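Local coordinates for protein N-acetylglucosamine-6-phosphate deacetylase (Thermotoga maritima, PDB 1O12) that probably removes the acetyl group from N-acetylglucosamine 6-phosphate, as a metal-dependent hydrolase of the NagA family that binds one divalent metal cation per subunit, at residues 52-56 and 342-346; 69-73 and 101-105; 144-148 and 168-172; 147-152 and 173-177; 228-234 and 255-259. One frame throughout, in Å; residues are numbered along the deposited sequence.

In the fold
Contact 1 closes the longest loop: strand 52-59 meets the loop between helix 322-336 and strand 353-356, and the other four contacts all fall within the 285 residues between its segments. Following the chain, contact 2 closes first, setting the loop after strand 68-69 against helix 99-115. Contacts 3 and 4 share Pro147 and Ser148, overlap along the chain, and join the run into helix 149-152 to the connection between strands 159-164 and 183-186. Met102 of contact 2 packs on Arg145 of contact 3, which is salt-bridged to Glu151 of contact 4. Contact 5 comes last, joining helices 223-230 and 247-257 beside the second subunit.

Contact 1. Residues 52-56 and 342-346; sequences VLMPG and RGRIA
Ile345 and Pro55 carry this buried contact, in which an extended strand, 52-55, meets the irregular loop 342-346. The touching parts run 141° apart end to end, and the nearest CA atoms are those of Pro55 and Gly343, 5.0 Å apart. No direct hydrogen bond crosses. Ile345 (chi1 m, chi2 t) extends CD1 over the strand, 3.4 Å from Leu53 O, 3.9 Å from Leu53 CD2 and 3.9 Å from Met54 CA. Leu53 adopts t, p and points toward the loop; CA-to-CB of selenomethionine Met54 (m, t, p) points away, and its side chain packs on Ile322 and Ala326 of helix 322-336. The Pro55 ring, C-gamma exo, lies against the loop backbone: its CB is 3.5 Å from Gly343 C and 3.7 Å from Arg344 N, and its CG is 4.1 Å from Ile345 CG1. Gly343 has positive phi (70°), which favours glycine. Arg344 (m, m, m) has NE salt-bridged to Asp22. One water bonds Gly56 O at 2.6 Å and, weakly, Gly343 N at 3.3 Å. Strand 52-59 pairs with 18-22 and 353-356, placing this packing where the small beta domain joins the TIM-like barrel of the amidohydrolase fold.

Contact 2. Residues 69-73 and 101-105; sequences DTMNC and KMKEI
Residues 101-105 lie within helix 99-115, with Ile105 N bonded to Lys101 O at 2.7 Å; from Asp69, the end of strand 68-69, the other segment bends through Thr70 to Cys73. Thr70 and Met71 have helical angles, and Cys73 takes positive phi (59°, psi 44°), its N making a weak bond to Thr70 O at 3.1 Å. The closest CA atoms, those of Cys73 and Ile105, are 6.5 Å apart. Ile105 (m, t) points toward the bend and meets three of its residues: its CD1 is 3.8 Å from Met71 SE, its CG1 is 3.9 Å from Cys73 SG and also 3.9 Å from Thr70 O, while the CG2 atoms of Thr70 and Ile105 are 4.2 Å apart. Selenomethionine Met71 (chi1 and chi2 m), its side chain about 12 Å from the bound iron, places CE 3.5 Å from NZ of Lys101, which is coiled in m at all four chi angles. Asn72 ND2 donates to Asp69 OD2 at 3.2 Å. Thr70 OG1 is bonded to His63 O, and Glu104 is salt-bridged to Lys108. With no hydrogen bond across, the contact depends on apolar, selenium and sulfur packing around Ile105.

Contact 3. Residues 144-148 and 168-172; sequences IRPPS and IESSE
Van der Waals packing of two consecutive prolines against a turn makes up this contact; no hydrogen bond crosses it. Residues 144-148 are extended, with Pro146 at phi -79°, psi 155° and Pro147 at phi -70°, psi 147°, both rings C-gamma endo. Pro146 CA lies 5.4 Å from Glu169 CA, and Pro147 CA 5.9 Å from Ser170 CA. Apolar contacts come from Ile168 (t, t), whose CG2 is 4.0 Å from Pro147 CD and whose CD1 is 4.0 Å from Pro146 CA. Carbons also press on backbone carbonyls: Glu169 O lies 3.3 Å from Pro146 CB and 3.1 Å from Pro147 CD, Ser170 O is 3.1 Å from Pro147 CG, and Arg145 O is 3.6 Å from Ile168 CD1. The facing turn is type II from Ile168 to Ser171, closed by Ser171 N to Ile168 O at 3.3 Å, with Ser170 at phi 64°, psi 21°. Polar ends are served from outside: Arg145 (p, t, t) is salt-bridged through NH2 to Glu151, and Ser171 OG bonds Pro166 O. Ser148 N-caps helix 149-152. The contact thus joins the long loop after strand 121-127, just before that helix, to the loop following strand 159-164, on the rim of the barrel.

Contact 4. Residues 147-152 and 173-177; sequences PSEREL and LLLRL
One salt bridge and a leucine cluster join the short, weakly bonded helix at about 149-152, in the connection between barrel strands 121-127 and 159-164, to residues 173-177, between strands 159-164 and 183-186. Residues 173-177 have helical phi/psi angles without the regular bonds: Arg176 N bonds Leu173 O and Leu177 N bonds Leu174 O, each at 2.8 Å. The CA atoms of Pro147 and Leu173 are 7.2 Å apart, those of Leu152 and Leu174 7.3 Å. Across the contact, Arg176 NH1 donates to Glu149 OE2 at 2.6 Å, with an N-H...acceptor angle of 172°. Glu149 (t, p) brings its carboxylate to the edge of the guanidinium of Arg176 (m, t, p), while Leu152 CD2 lies over one face, 3.5 Å from Arg176 NH1. Ser148, chi1 p, is the N-cap, its OG accepting from Glu151 N at 2.9 Å, and Ser148 O accepts from Leu152 N at 2.8 Å. The Glu151 carboxylate is held by Arg145 and Tyr130, and Leu152 O by Arg180. Leu152 (t, p) has the largest area covered by the other segment; its CD1 lies 3.7 Å from Leu177 CD2, 4.3 Å from Leu174 CD2 and 3.8 Å from Leu173 O. Pro147 CB is 3.8 Å from Leu174 CD2. An ion pair at the surface therefore borders an apolar core, Arg176 serving both: its charge on Glu149, its flat face on Leu152.

Contact 5. Residues 228-234 and 255-259; sequences GLLLDDV and KVKKA
Two helix ends of the TIM-barrel-type amidohydrolase fold meet here, and Lys257, Leu229 and Val256 bury the most surface. Helix 223-230 gives way at Leu231 to a type I turn through Val234, leading into strand 235-239. Helix 247-257 ends before Lys258, whose phi is 65°. The CA atoms of Leu229 and Lys257 approach to 6.7 Å. Lys257 leaves its helix sideways, but its m, m, m, t side chain curls so that the ammonium group enters the carbonyl-lined end of the opposing helix and turn. NZ donates to Val234 O at 2.8 Å and to Gly228 O at 3.1 Å; it also lies 2.8 Å from Leu231 O, where the angle is too poor for a bond. The helix end and the turn are thereby held by one charge. Lys257 CD lies 4.0 Å from Leu229 O. Val256 (t) points toward the facing helix, its CG1 3.7 Å from Leu229 O and 4.3 Å from Leu229 CB. Leu229 (m, t) also packs on Leu252 of the second subunit, and Val256 on Val256 of that subunit; Lys255 is salt-bridged to Asp232 of the second subunit, placing the pair of helix ends at the dimer interface. A water accepts from Lys257 NZ at 3.1 Å and donates weakly to Asp232 OD1 at 3.3 Å.

Contact 1. Residues 52-56 and 342-346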
# COMPACT_ATOMS: atom_id res chain seq x y z
N VAL A 52 19.27 25.11 10.81
CA VAL A 52 17.92 24.62 11.04
C VAL A 52 17.77 24.30 12.51
O VAL A 52 18.70 23.82 13.15
CB VAL A 52 17.63 23.32 10.21
CG1 VAL A 52 16.18 22.91 10.37
CG2 VAL A 52 17.97 23.56 8.75
N LEU A 53 16.59 24.59 13.06
CA LEU A 53 16.31 24.29 14.46
C LEU A 53 15.06 23.41 14.45
O LEU A 53 14.03 23.80 13.88
CB LEU A 53 16.00 25.56 15.25
CG LEU A 53 16.00 25.35 16.77
CD1 LEU A 53 17.43 25.24 17.24
CD2 LEU A 53 15.30 26.52 17.50
N MSE A 54 15.16 22.24 15.05
CA MSE A 54 14.03 21.31 15.10
C MSE A 54 13.82 20.79 16.52
O MSE A 54 14.71 20.93 17.38
CB MSE A 54 14.29 20.10 14.20
CG MSE A 54 14.75 20.38 12.78
SE MSE A 54 15.04 18.69 11.78
CE MSE A 54 13.15 18.10 11.75
N PRO A 55 12.65 20.18 16.78
CA PRO A 55 12.37 19.63 18.12
C PRO A 55 13.38 18.50 18.35
O PRO A 55 13.78 17.84 17.40
CB PRO A 55 10.94 19.09 17.98
CG PRO A 55 10.36 20.00 16.94
CD PRO A 55 11.47 20.10 15.92
N GLY A 56 13.82 18.30 19.59
CA GLY A 56 14.77 17.24 19.88
C GLY A 56 14.24 15.90 19.38
O GLY A 56 13.10 15.55 19.64
N ARG A 342 6.52 18.32 24.31
CA ARG A 342 7.76 17.94 23.63
C ARG A 342 7.39 17.84 22.15
O ARG A 342 6.22 17.90 21.81
CB ARG A 342 8.22 16.59 24.15
CG ARG A 342 9.63 16.52 24.66
CD ARG A 342 9.80 17.28 25.95
NE ARG A 342 9.06 16.70 27.07
CZ ARG A 342 9.30 15.50 27.60
NH1 ARG A 342 10.26 14.73 27.09
NH2 ARG A 342 8.58 15.07 28.63
N GLY A 343 8.39 17.71 21.28
CA GLY A 343 8.15 17.57 19.85
C GLY A 343 7.62 18.82 19.18
O GLY A 343 7.02 18.77 18.11
N ARG A 344 7.85 19.96 19.81
CA ARG A 344 7.38 21.22 19.28
C ARG A 344 8.36 22.34 19.56
O ARG A 344 9.23 22.23 20.43
CB ARG A 344 6.04 21.59 19.95
CG ARG A 344 4.88 20.61 19.72
CD ARG A 344 4.39 20.69 18.29
NE ARG A 344 3.93 22.03 17.89
CZ ARG A 344 2.83 22.63 18.36
NH1 ARG A 344 2.05 22.03 19.26
NH2 ARG A 344 2.49 23.84 17.88
N ILE A 345 8.22 23.41 18.78
CA ILE A 345 8.98 24.63 18.96
C ILE A 345 7.86 25.65 18.94
O ILE A 345 7.62 26.31 17.94
CB ILE A 345 9.94 24.99 17.81
CG1 ILE A 345 11.05 23.93 17.68
CG2 ILE A 345 10.58 26.36 18.12
CD1 ILE A 345 12.16 24.33 16.68
N ALA A 346 7.16 25.72 20.06
CA ALA A 346 6.05 26.63 20.25
C ALA A 346 6.05 27.15 21.70
O ALA A 346 6.48 26.47 22.63
CB ALA A 346 4.72 25.90 19.95
O HOH W 1 11.39 16.33 21.37

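Contact 2. Residues 69-73 and 101-105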
# COMPACT_ATOMS: atom_id res chain seq x y z
N ASP A 69 24.85 -1.21 25.89
CA ASP A 69 23.65 -2.00 25.65
C ASP A 69 22.65 -1.72 26.76
O ASP A 69 23.01 -1.27 27.84
CB ASP A 69 23.87 -3.51 25.71
CG ASP A 69 25.22 -3.94 25.21
OD1 ASP A 69 25.26 -4.61 24.15
OD2 ASP A 69 26.24 -3.63 25.90
N THR A 70 21.41 -2.08 26.48
CA THR A 70 20.34 -1.94 27.43
C THR A 70 20.39 -3.18 28.35
O THR A 70 19.95 -3.13 29.50
CB THR A 70 18.99 -1.83 26.66
OG1 THR A 70 18.96 -0.58 25.97
CG2 THR A 70 17.79 -1.94 27.59
N MSE A 71 20.94 -4.28 27.83
CA MSE A 71 21.03 -5.49 28.63
C MSE A 71 21.99 -5.32 29.82
O MSE A 71 21.81 -5.95 30.87
CB MSE A 71 21.44 -6.69 27.77
CG MSE A 71 20.38 -7.14 26.74
SE MSE A 71 18.46 -7.15 27.34
CE MSE A 71 18.27 -9.00 27.93
N ASN A 72 22.99 -4.45 29.67
CA ASN A 72 23.94 -4.19 30.75
C ASN A 72 23.63 -2.86 31.45
O ASN A 72 24.34 -2.43 32.35
CB ASN A 72 25.37 -4.21 30.18
CG ASN A 72 25.76 -5.60 29.61
OD1 ASN A 72 25.92 -6.58 30.37
ND2 ASN A 72 25.89 -5.70 28.29
N CYS A 73 22.55 -2.22 31.00
CA CYS A 73 22.04 -0.98 31.56
C CYS A 73 23.00 0.17 31.52
O CYS A 73 23.13 0.90 32.50
CB CYS A 73 21.59 -1.20 32.99
SG CYS A 73 20.42 -2.56 33.19
N LYS A 101 15.94 -10.76 34.28
CA LYS A 101 16.66 -9.67 33.63
C LYS A 101 15.75 -8.46 33.53
O LYS A 101 16.15 -7.34 33.82
CB LYS A 101 17.11 -10.09 32.24
CG LYS A 101 18.28 -11.03 32.24
CD LYS A 101 19.46 -10.42 32.99
CE LYS A 101 19.78 -9.02 32.46
NZ LYS A 101 20.03 -9.06 30.99
N MSE A 102 14.53 -8.71 33.09
CA MSE A 102 13.51 -7.69 32.93
C MSE A 102 13.39 -6.83 34.20
O MSE A 102 13.55 -5.61 34.14
CB MSE A 102 12.18 -8.38 32.64
CG MSE A 102 11.42 -7.93 31.42
SE MSE A 102 10.27 -9.40 30.75
CE MSE A 102 11.51 -10.22 29.46
N LYS A 103 13.11 -7.47 35.34
CA LYS A 103 12.96 -6.76 36.62
C LYS A 103 14.20 -5.95 36.94
O LYS A 103 14.08 -4.84 37.43
CB LYS A 103 12.69 -7.73 37.78
CG LYS A 103 11.40 -8.55 37.68
CD LYS A 103 10.73 -8.70 39.06
CE LYS A 103 11.71 -9.24 40.13
NZ LYS A 103 11.33 -8.93 41.56
N GLU A 104 15.37 -6.51 36.64
CA GLU A 104 16.63 -5.83 36.90
C GLU A 104 16.84 -4.64 35.97
O GLU A 104 17.37 -3.60 36.37
CB GLU A 104 17.82 -6.80 36.76
CG GLU A 104 19.20 -6.17 37.08
CD GLU A 104 20.24 -6.40 35.97
OE1 GLU A 104 21.36 -5.82 36.03
OE2 GLU A 104 19.95 -7.17 35.02
N ILE A 105 16.43 -4.77 34.71
CA ILE A 105 16.60 -3.66 33.79
C ILE A 105 15.62 -2.53 34.14
O ILE A 105 15.99 -1.36 34.13
CB ILE A 105 16.44 -4.13 32.34
CG1 ILE A 105 17.66 -4.99 31.98
CG2 ILE A 105 16.34 -2.93 31.40
CD1 ILE A 105 17.49 -5.87 30.81

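Contact 3. Residues 144-148 and 168-172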
# COMPACT_ATOMS: atom_id res chain seq x y z
N ILE A 144 11.02 -16.50 24.53
CA ILE A 144 9.71 -16.18 23.99
C ILE A 144 8.65 -17.04 24.67
O ILE A 144 8.77 -18.26 24.73
CB ILE A 144 9.65 -16.43 22.45
CG1 ILE A 144 10.77 -15.65 21.74
CG2 ILE A 144 8.27 -15.99 21.90
CD1 ILE A 144 10.64 -15.61 20.23
N ARG A 145 7.59 -16.42 25.17
CA ARG A 145 6.56 -17.16 25.86
C ARG A 145 5.33 -16.28 25.92
O ARG A 145 5.40 -15.07 25.64
CB ARG A 145 7.03 -17.45 27.29
CG ARG A 145 7.39 -16.15 28.01
CD ARG A 145 7.99 -16.39 29.38
NE ARG A 145 8.33 -15.15 30.09
CZ ARG A 145 9.44 -14.44 29.90
NH1 ARG A 145 10.35 -14.82 29.01
NH2 ARG A 145 9.65 -13.34 30.62
N PRO A 146 4.17 -16.86 26.28
CA PRO A 146 2.93 -16.09 26.37
C PRO A 146 2.91 -15.31 27.67
O PRO A 146 3.58 -15.66 28.64
CB PRO A 146 1.85 -17.15 26.34
CG PRO A 146 2.50 -18.28 27.06
CD PRO A 146 3.90 -18.30 26.48
N PRO A 147 2.17 -14.21 27.69
CA PRO A 147 2.06 -13.39 28.89
C PRO A 147 1.27 -14.14 29.94
O PRO A 147 0.34 -14.89 29.62
CB PRO A 147 1.33 -12.15 28.39
CG PRO A 147 0.53 -12.68 27.21
CD PRO A 147 1.51 -13.58 26.54
N SER A 148 1.62 -13.92 31.21
CA SER A 148 0.97 -14.60 32.32
C SER A 148 0.59 -13.56 33.35
O SER A 148 1.21 -12.51 33.42
CB SER A 148 1.93 -15.59 32.96
OG SER A 148 2.91 -14.88 33.71
N ILE A 168 -0.66 -14.33 19.91
CA ILE A 168 -0.08 -15.14 20.96
C ILE A 168 -1.11 -15.41 22.06
O ILE A 168 -2.08 -14.67 22.24
CB ILE A 168 1.22 -14.47 21.53
CG1 ILE A 168 2.13 -15.53 22.13
CG2 ILE A 168 0.87 -13.44 22.60
CD1 ILE A 168 3.51 -15.00 22.61
N GLU A 169 -0.90 -16.49 22.79
CA GLU A 169 -1.81 -16.87 23.87
C GLU A 169 -1.81 -15.81 24.97
O GLU A 169 -0.75 -15.34 25.39
CB GLU A 169 -1.36 -18.20 24.47
CG GLU A 169 -2.29 -18.78 25.53
CD GLU A 169 -1.57 -19.76 26.44
OE1 GLU A 169 -0.74 -20.56 25.92
OE2 GLU A 169 -1.84 -19.73 27.67
N SER A 170 -3.01 -15.45 25.43
CA SER A 170 -3.20 -14.47 26.50
C SER A 170 -2.74 -13.07 26.15
O SER A 170 -2.49 -12.23 27.02
CB SER A 170 -2.49 -14.93 27.78
OG SER A 170 -3.14 -16.05 28.34
N SER A 171 -2.64 -12.79 24.86
CA SER A 171 -2.20 -11.49 24.42
C SER A 171 -3.12 -10.40 25.00
O SER A 171 -2.69 -9.27 25.21
CB SER A 171 -2.21 -11.43 22.90
OG SER A 171 -3.53 -11.54 22.40
N GLU A 172 -4.38 -10.76 25.26
CA GLU A 172 -5.38 -9.82 25.80
C GLU A 172 -5.02 -9.19 27.15
O GLU A 172 -5.36 -8.04 27.40
CB GLU A 172 -6.76 -10.49 25.91
CG GLU A 172 -6.90 -11.78 25.09
CD GLU A 172 -6.43 -13.02 25.85
OE1 GLU A 172 -5.80 -13.91 25.23
OE2 GLU A 172 -6.69 -13.11 27.08

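Contact 4. Residues 147-152 and 173-177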
# COMPACT_ATOMS: atom_id res chain seq x y z
N PRO A 147 2.17 -14.21 27.69
CA PRO A 147 2.06 -13.39 28.89
C PRO A 147 1.27 -14.14 29.94
O PRO A 147 0.34 -14.89 29.62
CB PRO A 147 1.33 -12.15 28.39
CG PRO A 147 0.53 -12.68 27.21
CD PRO A 147 1.51 -13.58 26.54
N SER A 148 1.62 -13.92 31.21
CA SER A 148 0.97 -14.60 32.32
C SER A 148 0.59 -13.56 33.35
O SER A 148 1.21 -12.51 33.42
CB SER A 148 1.93 -15.59 32.96
OG SER A 148 2.91 -14.88 33.71
N GLU A 149 -0.41 -13.88 34.17
CA GLU A 149 -0.88 -12.96 35.23
C GLU A 149 0.27 -12.67 36.20
O GLU A 149 0.36 -11.57 36.76
CB GLU A 149 -2.04 -13.60 35.99
CG GLU A 149 -2.89 -12.64 36.79
CD GLU A 149 -3.86 -11.89 35.91
OE1 GLU A 149 -4.41 -12.52 34.97
OE2 GLU A 149 -4.09 -10.68 36.16
N ARG A 150 1.14 -13.66 36.38
CA ARG A 150 2.31 -13.57 37.25
C ARG A 150 3.34 -12.57 36.70
O ARG A 150 3.97 -11.83 37.46
CB ARG A 150 2.97 -14.94 37.39
CG ARG A 150 4.31 -14.99 38.15
CD ARG A 150 4.88 -16.43 38.11
NE ARG A 150 3.85 -17.41 38.47
CZ ARG A 150 3.99 -18.74 38.48
NH1 ARG A 150 5.16 -19.30 38.14
NH2 ARG A 150 2.97 -19.52 38.84
N GLU A 151 3.52 -12.53 35.38
CA GLU A 151 4.48 -11.59 34.83
C GLU A 151 3.85 -10.21 34.65
O GLU A 151 4.50 -9.19 34.86
CB GLU A 151 5.05 -12.10 33.51
CG GLU A 151 6.02 -13.24 33.68
CD GLU A 151 6.56 -13.76 32.36
OE1 GLU A 151 7.36 -13.04 31.71
OE2 GLU A 151 6.16 -14.89 31.98
N LEU A 152 2.59 -10.18 34.26
CA LEU A 152 1.94 -8.91 34.06
C LEU A 152 2.18 -8.01 35.27
O LEU A 152 2.29 -6.79 35.14
CB LEU A 152 0.45 -9.13 33.86
CG LEU A 152 -0.24 -7.87 33.33
CD1 LEU A 152 0.11 -7.73 31.82
CD2 LEU A 152 -1.77 -7.95 33.55
N LEU A 173 -4.34 -9.93 28.02
CA LEU A 173 -3.96 -9.39 29.32
C LEU A 173 -3.12 -8.12 29.15
O LEU A 173 -3.21 -7.20 29.96
CB LEU A 173 -3.14 -10.43 30.11
CG LEU A 173 -3.73 -11.82 30.43
CD1 LEU A 173 -2.82 -12.55 31.44
CD2 LEU A 173 -5.13 -11.68 31.00
N LEU A 174 -2.30 -8.07 28.11
CA LEU A 174 -1.44 -6.92 27.88
C LEU A 174 -2.23 -5.62 27.82
O LEU A 174 -1.70 -4.57 28.13
CB LEU A 174 -0.61 -7.12 26.60
CG LEU A 174 0.23 -8.39 26.54
CD1 LEU A 174 0.91 -8.45 25.18
CD2 LEU A 174 1.25 -8.45 27.69
N LEU A 175 -3.50 -5.70 27.44
CA LEU A 175 -4.30 -4.49 27.38
C LEU A 175 -4.41 -3.83 28.73
O LEU A 175 -4.74 -2.64 28.84
CB LEU A 175 -5.69 -4.81 26.88
CG LEU A 175 -5.68 -5.27 25.44
CD1 LEU A 175 -7.03 -5.86 25.09
CD2 LEU A 175 -5.34 -4.08 24.57
N ARG A 176 -4.14 -4.57 29.79
CA ARG A 176 -4.25 -3.94 31.07
C ARG A 176 -3.11 -3.01 31.36
O ARG A 176 -3.15 -2.27 32.34
CB ARG A 176 -4.39 -4.99 32.15
CG ARG A 176 -5.78 -5.59 32.12
CD ARG A 176 -5.82 -6.85 32.91
NE ARG A 176 -5.33 -6.60 34.26
CZ ARG A 176 -4.95 -7.57 35.06
NH1 ARG A 176 -5.02 -8.83 34.64
NH2 ARG A 176 -4.49 -7.29 36.27
N LEU A 177 -2.09 -3.03 30.49
CA LEU A 177 -0.91 -2.20 30.68
C LEU A 177 -1.07 -0.76 30.26
O LEU A 177 -0.42 0.11 30.81
CB LEU A 177 0.29 -2.78 29.93
CG LEU A 177 0.70 -4.18 30.39
CD1 LEU A 177 1.92 -4.64 29.58
CD2 LEU A 177 1.01 -4.14 31.87

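Contact 5. Residues 228-234 and 255-259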
# COMPACT_ATOMS: atom_id res chain seq x y z
N GLY A 228 -1.70 -2.17 8.94
CA GLY A 228 -0.78 -1.05 9.08
C GLY A 228 -0.90 -0.02 7.97
O GLY A 228 -0.85 1.18 8.21
N LEU A 229 -1.09 -0.49 6.75
CA LEU A 229 -1.21 0.44 5.66
C LEU A 229 -2.61 1.01 5.55
O LEU A 229 -2.78 2.19 5.25
CB LEU A 229 -0.84 -0.25 4.34
CG LEU A 229 0.57 -0.81 4.25
CD1 LEU A 229 0.70 -1.75 3.06
CD2 LEU A 229 1.54 0.38 4.18
N LEU A 230 -3.60 0.18 5.81
CA LEU A 230 -5.01 0.56 5.67
C LEU A 230 -5.52 1.56 6.67
O LEU A 230 -6.20 2.52 6.29
CB LEU A 230 -5.90 -0.68 5.74
CG LEU A 230 -7.41 -0.44 5.62
CD1 LEU A 230 -7.72 0.16 4.26
CD2 LEU A 230 -8.16 -1.75 5.81
N LEU A 231 -5.20 1.33 7.94
CA LEU A 231 -5.66 2.17 9.03
C LEU A 231 -4.88 3.47 9.16
O LEU A 231 -3.69 3.48 9.50
CB LEU A 231 -5.61 1.38 10.34
CG LEU A 231 -6.34 0.04 10.24
CD1 LEU A 231 -6.02 -0.81 11.45
CD2 LEU A 231 -7.86 0.29 10.07
N ASP A 232 -5.59 4.57 8.93
CA ASP A 232 -4.99 5.90 8.99
C ASP A 232 -4.40 6.39 10.30
O ASP A 232 -3.48 7.18 10.28
CB ASP A 232 -6.00 6.90 8.47
CG ASP A 232 -6.12 6.85 6.96
OD1 ASP A 232 -6.14 5.70 6.39
OD2 ASP A 232 -6.20 7.95 6.34
N ASP A 233 -4.92 5.92 11.44
CA ASP A 233 -4.38 6.35 12.72
C ASP A 233 -3.45 5.35 13.42
O ASP A 233 -3.18 5.49 14.61
CB ASP A 233 -5.51 6.72 13.67
CG ASP A 233 -6.46 5.61 13.85
OD1 ASP A 233 -7.43 5.78 14.61
OD2 ASP A 233 -6.23 4.56 13.20
N VAL A 234 -2.99 4.35 12.69
CA VAL A 234 -2.03 3.35 13.20
C VAL A 234 -0.69 3.89 12.69
O VAL A 234 -0.52 4.09 11.48
CB VAL A 234 -2.21 1.95 12.55
CG1 VAL A 234 -0.94 1.12 12.73
CG2 VAL A 234 -3.37 1.23 13.16
N LYS A 255 4.25 7.38 0.78
CA LYS A 255 3.13 7.68 -0.10
C LYS A 255 1.77 7.32 0.52
O LYS A 255 0.81 8.10 0.46
CB LYS A 255 3.32 6.94 -1.40
CG LYS A 255 2.21 7.18 -2.39
CD LYS A 255 2.41 6.28 -3.60
CE LYS A 255 1.37 6.55 -4.66
NZ LYS A 255 1.59 7.90 -5.19
N VAL A 256 1.68 6.15 1.14
CA VAL A 256 0.45 5.67 1.76
C VAL A 256 0.13 6.26 3.13
O VAL A 256 -0.99 6.66 3.39
CB VAL A 256 0.48 4.14 1.94
CG1 VAL A 256 -0.83 3.66 2.51
CG2 VAL A 256 0.81 3.47 0.60
N LYS A 257 1.13 6.28 4.00
CA LYS A 257 0.97 6.77 5.36
C LYS A 257 1.15 8.27 5.60
O LYS A 257 0.62 8.80 6.58
CB LYS A 257 1.92 6.03 6.28
CG LYS A 257 1.76 4.52 6.26
CD LYS A 257 0.42 4.11 6.79
CE LYS A 257 0.17 4.71 8.13
NZ LYS A 257 -1.10 4.18 8.70
N LYS A 258 1.91 8.93 4.72
CA LYS A 258 2.24 10.37 4.82
C LYS A 258 3.07 10.53 6.06
O LYS A 258 3.22 9.58 6.80
CB LYS A 258 0.99 11.26 4.92
CG LYS A 258 0.03 11.11 3.76
CD LYS A 258 0.70 11.24 2.39
CE LYS A 258 -0.31 10.84 1.26
NZ LYS A 258 0.26 10.64 -0.13
N ALA A 259 3.60 11.73 6.29
CA ALA A 259 4.44 12.02 7.47
C ALA A 259 3.74 11.71 8.79
O ALA A 259 4.35 11.21 9.72
CB ALA A 259 4.87 13.46 7.45
O HOH W 2 -2.84 5.55 6.54